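Local coordinates for E2A dna-binding protein (Human adenovirus 5, PDB 2WB0) that binds single-stranded DNA and forms multimers that unwind the template without ATP during elongation in adenoviral strand-displacement replication, at residues H89-G94 and P220-C225; P233-Q238 and Q336-S341; F275-P280 and P292-K297. All coordinates share one frame; numbering follows the deposited sequence.

Interaction 1. Residues H89-G94 and P220-C225. With ZN (zinc ion), chain C.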
loop_
_atom_site.group_PDB
_atom_site.type_symbol
_atom_site.label_atom_id
_atom_site.label_comp_id
_atom_site.label_asym_id
_atom_site.label_seq_id
_atom_site.Cartn_x
_atom_site.Cartn_y
_atom_site.Cartn_z
ATOM N N HIS A 89 -15.384 0.070 -12.696
ATOM C CA HIS A 89 -15.318 0.636 -11.303
ATOM C C HIS A 89 -14.895 -0.342 -10.194
ATOM O O HIS A 89 -14.954 -0.005 -8.981
ATOM C CB HIS A 89 -16.611 1.363 -10.892
ATOM C CG HIS A 89 -17.178 2.204 -11.983
ATOM N ND1 HIS A 89 -16.607 3.402 -12.357
ATOM C CD2 HIS A 89 -18.207 1.990 -12.840
ATOM C CE1 HIS A 89 -17.295 3.918 -13.364
ATOM N NE2 HIS A 89 -18.268 3.076 -13.685
ATOM N N HIS A 90 -14.499 -1.546 -10.603
ATOM C CA HIS A 90 -13.916 -2.523 -9.681
ATOM C C HIS A 90 -12.499 -2.944 -10.151
ATOM O O HIS A 90 -12.262 -4.094 -10.478
ATOM C CB HIS A 90 -14.807 -3.764 -9.534
ATOM C CG HIS A 90 -16.170 -3.433 -8.981
ATOM N ND1 HIS A 90 -16.463 -3.467 -7.631
ATOM C CD2 HIS A 90 -17.302 -3.021 -9.612
ATOM C CE1 HIS A 90 -17.733 -3.107 -7.457
ATOM N NE2 HIS A 90 -18.255 -2.809 -8.646
ATOM N N GLU A 91 -11.550 -2.033 -10.079
ATOM C CA GLU A 91 -10.183 -2.410 -10.500
ATOM C C GLU A 91 -9.738 -3.429 -9.445
ATOM O O GLU A 91 -9.900 -3.172 -8.296
ATOM C CB GLU A 91 -9.281 -1.190 -10.589
ATOM C CG GLU A 91 -7.893 -1.464 -11.181
ATOM C CD GLU A 91 -6.983 -2.100 -10.097
ATOM O OE1 GLU A 91 -7.138 -1.722 -8.891
ATOM O OE2 GLU A 91 -6.163 -2.947 -10.428
ATOM N N PRO A 92 -9.245 -4.614 -9.842
ATOM C CA PRO A 92 -9.050 -5.740 -8.869
ATOM C C PRO A 92 -7.854 -5.577 -7.925
ATOM O O PRO A 92 -7.936 -6.039 -6.775
ATOM C CB PRO A 92 -8.780 -6.976 -9.762
ATOM C CG PRO A 92 -8.231 -6.337 -11.068
ATOM C CD PRO A 92 -8.966 -5.010 -11.227
ATOM N N THR A 93 -6.753 -4.976 -8.382
ATOM C CA THR A 93 -5.554 -4.955 -7.453
ATOM C C THR A 93 -5.762 -4.083 -6.238
ATOM O O THR A 93 -5.213 -4.372 -5.167
ATOM C CB THR A 93 -4.225 -4.553 -8.145
ATOM O OG1 THR A 93 -4.259 -3.192 -8.552
ATOM C CG2 THR A 93 -3.905 -5.527 -9.437
ATOM N N GLY A 94 -6.501 -2.989 -6.420
ATOM C CA GLY A 94 -6.704 -1.980 -5.366
ATOM C C GLY A 94 -5.429 -1.199 -5.125
ATOM O O GLY A 94 -5.215 -0.702 -4.015
ATOM N N PRO A 220 -0.955 0.512 -2.276
ATOM C CA PRO A 220 -2.393 0.291 -2.277
ATOM C C PRO A 220 -3.184 1.601 -2.244
ATOM O O PRO A 220 -2.757 2.554 -1.564
ATOM C CB PRO A 220 -2.627 -0.512 -0.977
ATOM C CG PRO A 220 -1.523 0.069 -0.032
ATOM C CD PRO A 220 -0.327 0.370 -0.941
ATOM N N LEU A 221 -4.332 1.603 -2.946
ATOM C CA LEU A 221 -5.315 2.667 -2.903
ATOM C C LEU A 221 -6.447 2.309 -1.973
ATOM O O LEU A 221 -7.217 3.222 -1.567
ATOM C CB LEU A 221 -5.877 2.959 -4.287
ATOM C CG LEU A 221 -4.931 3.625 -5.257
ATOM C CD1 LEU A 221 -5.807 3.991 -6.432
ATOM C CD2 LEU A 221 -4.299 4.865 -4.680
ATOM N N ARG A 222 -6.518 1.021 -1.569
ATOM C CA ARG A 222 -7.646 0.595 -0.735
ATOM C C ARG A 222 -7.217 -0.270 0.401
ATOM O O ARG A 222 -6.407 -1.190 0.231
ATOM C CB ARG A 222 -8.650 -0.240 -1.568
ATOM C CG ARG A 222 -9.000 0.469 -2.895
ATOM C CD ARG A 222 -10.166 -0.211 -3.651
ATOM N NE ARG A 222 -9.998 -1.621 -4.023
ATOM C CZ ARG A 222 -9.990 -2.087 -5.270
ATOM N NH1 ARG A 222 -9.953 -1.256 -6.351
ATOM N NH2 ARG A 222 -9.904 -3.422 -5.436
ATOM N N CYS A 223 -7.742 0.034 1.573
ATOM C CA CYS A 223 -7.580 -0.842 2.716
ATOM C C CYS A 223 -8.961 -1.561 2.824
ATOM O O CYS A 223 -9.681 -1.613 1.855
ATOM C CB CYS A 223 -7.182 -0.087 3.969
ATOM S SG CYS A 223 -8.457 1.107 4.506
ATOM N N GLU A 224 -9.317 -2.133 3.967
ATOM C CA GLU A 224 -10.634 -2.783 4.110
ATOM C C GLU A 224 -11.730 -1.761 4.083
ATOM O O GLU A 224 -12.811 -2.018 3.528
ATOM C CB GLU A 224 -10.695 -3.482 5.471
ATOM C CG GLU A 224 -9.650 -4.579 5.546
ATOM C CD GLU A 224 -9.673 -5.395 6.885
ATOM O OE1 GLU A 224 -10.774 -5.505 7.524
ATOM O OE2 GLU A 224 -8.563 -5.896 7.278
ATOM N N CYS A 225 -11.438 -0.561 4.635
ATOM C CA CYS A 225 -12.464 0.459 4.771
ATOM C C CYS A 225 -13.059 0.941 3.454
ATOM O O CYS A 225 -14.247 1.256 3.424
ATOM C CB CYS A 225 -11.947 1.681 5.583
ATOM S SG CYS A 225 -11.156 1.215 7.171
HETATM ZN ZN ZN C . -8.882 0.749 6.812
#
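The guanidinium of R222 lies against G94, whose CA sits 3.3 Å above the guanidinium plane and over its centre. The same group meets the backbone of E91 at its edge. NH1 and NH2 both donate to the carbonyl oxygen of E91, at 2.7 Å for NH1 to O and 2.9 Å for NH2 to O. That oxygen lies in the guanidinium plane, so the end-on grip fixes how the flat group is turned. The bend of the R222 chain at chi3 (-58°) brings NE in beside G94 CA.

The E91 carboxylate stays with its own loop. OE1 accepts from G94 N on its syn side at 2.8 Å. OE2 takes both T93 N and T93 OG1. OE1 is also 3.8 Å from R222 NH1, a long salt bridge. The oxygen is well out of the guanidinium plane, so only the charges interact.

The contact joins the loop after helix 64-83 to the start of a zinc-binding loop. Here the two-stranded antiparallel sheet of 95-99 and 216-220 comes to its end. L221 N donates to G94 O at 2.7 Å, and R222 N adds a weak bond to the same oxygen. P220 CA gives that oxygen a CH...O contact as well. G94 has a positive phi (71°).

Just beyond R222, C223 SG and C225 SG each bind the zinc ion at 2.4 Å. C277 and C294 complete the site. Helix 64-83 also reaches this strand end, where R73 NH2 donates to R222 O.

Interaction 2. Residues P233-Q238 and Q336-S341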
loop_
_atom_site.group_PDB
_atom_site.type_symbol
_atom_site.label_atom_id
_atom_site.label_comp_id
_atom_site.label_asym_id
_atom_site.label_seq_id
_atom_site.Cartn_x
_atom_site.Cartn_y
_atom_site.Cartn_z
ATOM N N PRO A 233 -19.152 6.678 2.777
ATOM C CA PRO A 233 -18.131 7.741 2.848
ATOM C C PRO A 233 -17.585 7.831 4.253
ATOM O O PRO A 233 -18.333 7.622 5.212
ATOM C CB PRO A 233 -18.938 9.029 2.580
ATOM C CG PRO A 233 -20.149 8.580 1.813
ATOM C CD PRO A 233 -20.443 7.185 2.237
ATOM N N PHE A 234 -16.300 8.150 4.378
ATOM C CA PHE A 234 -15.714 8.393 5.690
ATOM C C PHE A 234 -14.770 9.582 5.609
ATOM O O PHE A 234 -14.324 9.988 4.535
ATOM C CB PHE A 234 -14.990 7.150 6.247
ATOM C CG PHE A 234 -13.980 6.535 5.277
ATOM C CD1 PHE A 234 -12.672 7.046 5.199
ATOM C CD2 PHE A 234 -14.309 5.415 4.516
ATOM C CE1 PHE A 234 -11.694 6.496 4.306
ATOM C CE2 PHE A 234 -13.341 4.844 3.600
ATOM C CZ PHE A 234 -12.002 5.365 3.542
ATOM N N LEU A 235 -14.471 10.153 6.763
ATOM C CA LEU A 235 -13.711 11.398 6.749
ATOM C C LEU A 235 -12.229 11.081 6.881
ATOM O O LEU A 235 -11.854 9.930 7.096
ATOM C CB LEU A 235 -14.174 12.238 7.937
ATOM C CG LEU A 235 -15.291 13.294 7.813
ATOM C CD1 LEU A 235 -15.900 13.473 6.433
ATOM C CD2 LEU A 235 -16.291 13.011 8.829
ATOM N N GLY A 236 -11.369 12.088 6.774
ATOM C CA GLY A 236 -9.908 11.860 6.927
ATOM C C GLY A 236 -9.261 11.394 5.636
ATOM O O GLY A 236 -9.711 11.733 4.507
ATOM N N ARG A 237 -8.218 10.591 5.786
ATOM C CA ARG A 237 -7.386 10.269 4.609
ATOM C C ARG A 237 -8.156 9.241 3.762
ATOM O O ARG A 237 -8.875 8.460 4.334
ATOM C CB ARG A 237 -6.072 9.684 5.125
ATOM C CG ARG A 237 -5.072 9.258 4.001
ATOM C CD ARG A 237 -3.778 8.668 4.637
ATOM N NE ARG A 237 -3.083 9.642 5.488
ATOM C CZ ARG A 237 -3.153 9.784 6.831
ATOM N NH1 ARG A 237 -3.917 9.017 7.621
ATOM N NH2 ARG A 237 -2.420 10.754 7.409
ATOM N N GLN A 238 -7.999 9.273 2.434
ATOM C CA GLN A 238 -8.802 8.469 1.482
ATOM C C GLN A 238 -8.002 7.383 0.781
ATOM O O GLN A 238 -8.476 6.733 -0.165
ATOM C CB GLN A 238 -9.407 9.415 0.455
ATOM C CG GLN A 238 -10.341 10.467 1.148
ATOM C CD GLN A 238 -11.489 9.838 1.844
ATOM O OE1 GLN A 238 -12.284 9.148 1.209
ATOM N NE2 GLN A 238 -11.595 10.036 3.148
ATOM N N GLN A 336 -8.406 13.386 -2.263
ATOM C CA GLN A 336 -8.259 14.476 -1.298
ATOM C C GLN A 336 -8.717 14.151 0.115
ATOM O O GLN A 336 -9.745 13.489 0.299
ATOM C CB GLN A 336 -9.073 15.665 -1.816
ATOM C CG GLN A 336 -8.718 16.949 -1.238
ATOM C CD GLN A 336 -9.268 18.054 -2.127
ATOM O OE1 GLN A 336 -8.542 18.727 -2.875
ATOM N NE2 GLN A 336 -10.563 18.209 -2.073
ATOM N N TYR A 337 -7.948 14.588 1.108
ATOM C CA TYR A 337 -8.255 14.358 2.493
ATOM C C TYR A 337 -9.607 15.030 2.763
ATOM O O TYR A 337 -9.873 16.106 2.209
ATOM C CB TYR A 337 -7.205 15.060 3.349
ATOM C CG TYR A 337 -7.290 14.751 4.791
ATOM C CD1 TYR A 337 -8.065 15.529 5.655
ATOM C CD2 TYR A 337 -6.529 13.716 5.331
ATOM C CE1 TYR A 337 -8.125 15.230 7.028
ATOM C CE2 TYR A 337 -6.550 13.440 6.693
ATOM C CZ TYR A 337 -7.378 14.185 7.521
ATOM O OH TYR A 337 -7.371 13.902 8.841
ATOM N N ARG A 338 -10.442 14.348 3.560
ATOM C CA ARG A 338 -11.730 14.888 3.938
ATOM C C ARG A 338 -11.688 15.435 5.308
ATOM O O ARG A 338 -11.837 14.731 6.322
ATOM C CB ARG A 338 -12.877 13.878 3.765
ATOM C CG ARG A 338 -12.981 13.432 2.276
ATOM C CD ARG A 338 -14.192 12.472 2.030
ATOM N NE ARG A 338 -15.483 13.207 2.226
ATOM C CZ ARG A 338 -16.478 12.827 3.028
ATOM N NH1 ARG A 338 -16.425 11.695 3.744
ATOM N NH2 ARG A 338 -17.534 13.612 3.127
ATOM N N ASN A 339 -11.574 16.754 5.328
ATOM C CA ASN A 339 -11.282 17.409 6.575
ATOM C C ASN A 339 -12.593 17.846 7.234
ATOM O O ASN A 339 -13.507 18.228 6.547
ATOM C CB ASN A 339 -10.431 18.679 6.319
ATOM C CG ASN A 339 -9.989 19.277 7.608
ATOM O OD1 ASN A 339 -9.512 18.545 8.491
ATOM N ND2 ASN A 339 -10.228 20.572 7.793
ATOM N N VAL A 340 -12.666 17.803 8.551
ATOM C CA VAL A 340 -13.733 18.520 9.208
ATOM C C VAL A 340 -13.052 19.428 10.256
ATOM O O VAL A 340 -12.201 18.981 10.965
ATOM C CB VAL A 340 -14.922 17.571 9.679
ATOM C CG1 VAL A 340 -14.419 16.418 10.516
ATOM C CG2 VAL A 340 -16.036 18.426 10.404
ATOM N N SER A 341 -13.303 20.747 10.223
ATOM C CA SER A 341 -12.594 21.693 11.164
ATOM C C SER A 341 -13.627 22.231 12.113
ATOM O O SER A 341 -14.546 22.948 11.688
ATOM C CB SER A 341 -11.909 22.875 10.408
ATOM O OG SER A 341 -10.841 23.515 11.222
#
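G236 and R338 pair their backbones as a single antiparallel hydrogen-bonded bridge. G236 N donates to R338 O at 2.7 Å, and R338 N returns a nearly straight bond (178°) to G236 O. Beside the bridge, the Y337 ring lies against the glycine. G236 CA is over the ring face, 3.8 Å from the ring centroid, in a CH-pi contact.

The R338 side chain reaches across to 233-238. Its guanidinium meets F234 O near its plane, with a weak bond from NH1 at 2.8 Å. L235 CD1 rests over one face of the guanidinium, offset toward the rim, and the two side chains cross at about a right angle. P233 CB also approaches NH1. L235 CG touches V340 CG1 at 4.2 Å.

Q238 touches Q336 O through CG at 3.2 Å and also bonds to the carbonyls that R338 uses. Its chain is bent at chi2 (-62°), which turns CD back toward the loop. NE2 donates to G236 O at 2.9 Å and to F234 O at 3.1 Å. R338 N and Q238 NE2 reach G236 O from opposite faces of its carbonyl plane. The Q238 and R338 side chains cross obliquely, with amide and guanidinium planes nearly perpendicular (88°) and R338 CD 3.7 Å from Q238 NE2.

Farther out, the R237 guanidinium bonds to C278 O and G183 O. The Y337 ring stacks with F177. The F234 ring packs on N279 and P292, close to the second zinc site. The contact thus joins the C-terminal extension that follows helix 300-315 to the loop between strands 216-220 and 242-246. F234 O and G236 O each have two donors, though R338 gives F234 O only a weak bond. The loop backbone is therefore held without a metal or a salt bridge across the contact.

Interaction 3. Residues F275-P280 and P292-K297. With ZN (zinc ion), chain C.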
loop_
_atom_site.group_PDB
_atom_site.type_symbol
_atom_site.label_atom_id
_atom_site.label_comp_id
_atom_site.label_asym_id
_atom_site.label_seq_id
_atom_site.Cartn_x
_atom_site.Cartn_y
_atom_site.Cartn_z
ATOM N N PHE A 275 2.452 0.513 4.597
ATOM C CA PHE A 275 1.123 0.926 4.292
ATOM C C PHE A 275 0.173 0.371 5.362
ATOM O O PHE A 275 0.220 -0.836 5.623
ATOM C CB PHE A 275 0.675 0.379 2.905
ATOM C CG PHE A 275 1.571 0.835 1.761
ATOM C CD1 PHE A 275 1.629 2.197 1.382
ATOM C CD2 PHE A 275 2.346 -0.099 1.092
ATOM C CE1 PHE A 275 2.475 2.603 0.344
ATOM C CE2 PHE A 275 3.207 0.301 0.050
ATOM C CZ PHE A 275 3.237 1.653 -0.328
ATOM N N GLN A 276 -0.710 1.231 5.899
ATOM C CA GLN A 276 -1.692 0.813 6.896
ATOM C C GLN A 276 -3.034 1.284 6.451
ATOM O O GLN A 276 -3.188 1.770 5.305
ATOM C CB GLN A 276 -1.348 1.353 8.334
ATOM C CG GLN A 276 -0.090 0.672 8.850
ATOM C CD GLN A 276 0.554 1.336 10.040
ATOM O OE1 GLN A 276 0.336 0.914 11.205
ATOM N NE2 GLN A 276 1.320 2.370 9.795
ATOM N N CYS A 277 -3.995 1.194 7.373
ATOM C CA CYS A 277 -5.386 1.674 7.115
ATOM C C CYS A 277 -5.368 3.125 6.582
ATOM O O CYS A 277 -4.442 3.862 6.890
ATOM C CB CYS A 277 -6.158 1.710 8.433
ATOM S SG CYS A 277 -7.881 2.214 8.239
ATOM N N CYS A 278 -6.368 3.527 5.785
ATOM C CA CYS A 278 -6.516 4.979 5.483
ATOM C C CYS A 278 -6.386 5.840 6.758
ATOM O O CYS A 278 -5.723 6.889 6.744
ATOM C CB CYS A 278 -7.879 5.296 4.872
ATOM S SG CYS A 278 -8.088 4.598 3.221
ATOM N N ASN A 279 -7.022 5.386 7.845
ATOM C CA ASN A 279 -7.027 6.163 9.099
ATOM C C ASN A 279 -6.778 5.242 10.270
ATOM O O ASN A 279 -7.688 4.883 11.014
ATOM C CB ASN A 279 -8.344 6.867 9.265
ATOM C CG ASN A 279 -8.665 7.741 8.089
ATOM O OD1 ASN A 279 -9.406 7.343 7.158
ATOM N ND2 ASN A 279 -8.088 8.924 8.085
ATOM N N PRO A 280 -5.524 4.897 10.466
ATOM C CA PRO A 280 -5.251 3.953 11.548
ATOM C C PRO A 280 -5.488 4.612 12.910
ATOM O O PRO A 280 -5.328 5.810 13.051
ATOM C CB PRO A 280 -3.774 3.581 11.375
ATOM C CG PRO A 280 -3.298 4.244 10.054
ATOM C CD PRO A 280 -4.334 5.323 9.696
ATOM N N PRO A 292 -14.598 4.324 10.293
ATOM C CA PRO A 292 -14.038 2.962 10.174
ATOM C C PRO A 292 -12.516 2.970 10.352
ATOM O O PRO A 292 -11.869 3.998 10.090
ATOM C CB PRO A 292 -14.371 2.598 8.738
ATOM C CG PRO A 292 -14.266 3.991 7.979
ATOM C CD PRO A 292 -14.851 4.957 8.971
ATOM N N ASN A 293 -11.946 1.847 10.804
ATOM C CA ASN A 293 -10.495 1.644 10.775
ATOM C C ASN A 293 -10.267 0.146 10.668
ATOM O O ASN A 293 -11.150 -0.621 11.021
ATOM C CB ASN A 293 -9.765 2.200 11.987
ATOM C CG ASN A 293 -10.072 1.434 13.260
ATOM O OD1 ASN A 293 -11.020 1.759 13.975
ATOM N ND2 ASN A 293 -9.264 0.440 13.559
ATOM N N CYS A 294 -9.153 -0.274 10.074
ATOM C CA CYS A 294 -8.982 -1.694 9.895
ATOM C C CYS A 294 -7.530 -2.047 10.218
ATOM O O CYS A 294 -6.736 -1.135 10.403
ATOM C CB CYS A 294 -9.391 -2.075 8.516
ATOM S SG CYS A 294 -8.225 -1.428 7.240
ATOM N N ASP A 295 -7.185 -3.333 10.208
ATOM C CA ASP A 295 -5.838 -3.757 10.581
ATOM C C ASP A 295 -4.928 -3.976 9.313
ATOM O O ASP A 295 -3.870 -4.627 9.396
ATOM C CB ASP A 295 -5.937 -5.045 11.423
ATOM C CG ASP A 295 -6.624 -6.239 10.658
ATOM O OD1 ASP A 295 -6.780 -6.201 9.383
ATOM O OD2 ASP A 295 -7.008 -7.265 11.319
ATOM N N PHE A 296 -5.322 -3.426 8.150
ATOM C CA PHE A 296 -4.481 -3.565 6.964
ATOM C C PHE A 296 -3.025 -3.143 7.266
ATOM O O PHE A 296 -2.786 -2.046 7.820
ATOM C CB PHE A 296 -5.111 -2.689 5.874
ATOM C CG PHE A 296 -4.425 -2.765 4.498
ATOM C CD1 PHE A 296 -4.923 -3.609 3.497
ATOM C CD2 PHE A 296 -3.363 -1.913 4.195
ATOM C CE1 PHE A 296 -4.279 -3.663 2.207
ATOM C CE2 PHE A 296 -2.706 -1.910 2.869
ATOM C CZ PHE A 296 -3.142 -2.782 1.896
ATOM N N LYS A 297 -2.019 -3.934 6.883
ATOM C CA LYS A 297 -0.609 -3.524 7.166
ATOM C C LYS A 297 0.333 -4.329 6.278
ATOM O O LYS A 297 0.399 -5.576 6.352
ATOM C CB LYS A 297 -0.182 -3.675 8.629
ATOM C CG LYS A 297 1.225 -3.103 9.003
ATOM C CD LYS A 297 1.710 -3.667 10.368
ATOM C CE LYS A 297 2.702 -2.725 11.102
ATOM N NZ LYS A 297 3.821 -3.416 11.960
HETATM ZN ZN ZN C . -8.882 0.749 6.812
HETATM O O HOH W 1 -4.021 -0.548 9.806
#
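Two of the four cysteines of a zinc site face each other here, at one end of a sheet formed by strands 242-246, 271-276 and 297-299. C277 SG and C294 SG bind the zinc ion at 2.3 Å each, and C223 and C225 supply the other two sulfurs.

The C277 thiolate has further partners. SG is anti to the backbone N (chi1 -178°), which turns it to the zinc ion. N279 N donates to it at 3.3 Å, and C294 N adds a weak bond across the contact. Such N-H...S bonds would be expected to temper the negative charge on the sulfur. C294 SG similarly takes a weak bond from F296 N. N293 CB comes up to N279 O beside the site.

Between the zinc and the strands, one water bridges the two segments. It accepts from C277 N and donates to C294 O and F296 O. Q276 CA makes a CH...O contact of 3.2 Å with F296 O. K297 CA makes a matching one with F275 O. The Q276 and K297 side chains lie side by side, pointing the same way, with their CG atoms 4.0 Å apart. F275 CB touches F296 CE2, and both residues pack on P220, while F296 also meets helix 64-83.

Zinc bound by backbone-supported cysteine sulfurs from two separate chain segments is typical of a structural Cys4 zinc site.

How the interactions relate
Interactions 1 and 3 build the same zinc site from two sides. The 220-225 segment gives C223 and C225, and interaction 3 gives C277 and C294. P220 also packs on F275. Both centres lie about 10 Å from the chain centre. Interaction 2 binds no metal, lies about 18 Å out and has more exposed residues. It still reaches the site, since F234 packs on C225 O and P292, and R237 NH1 probably bonds to C278 O. Interaction 1 rests on an arginine gripping one carbonyl and backbone N-H groups meeting another. Interaction 2 uses a lone backbone bridge and side-chain donors on carbonyl oxygens. Interaction 3, nested within the loop interaction 2 closes, uses metal, sulfur and water.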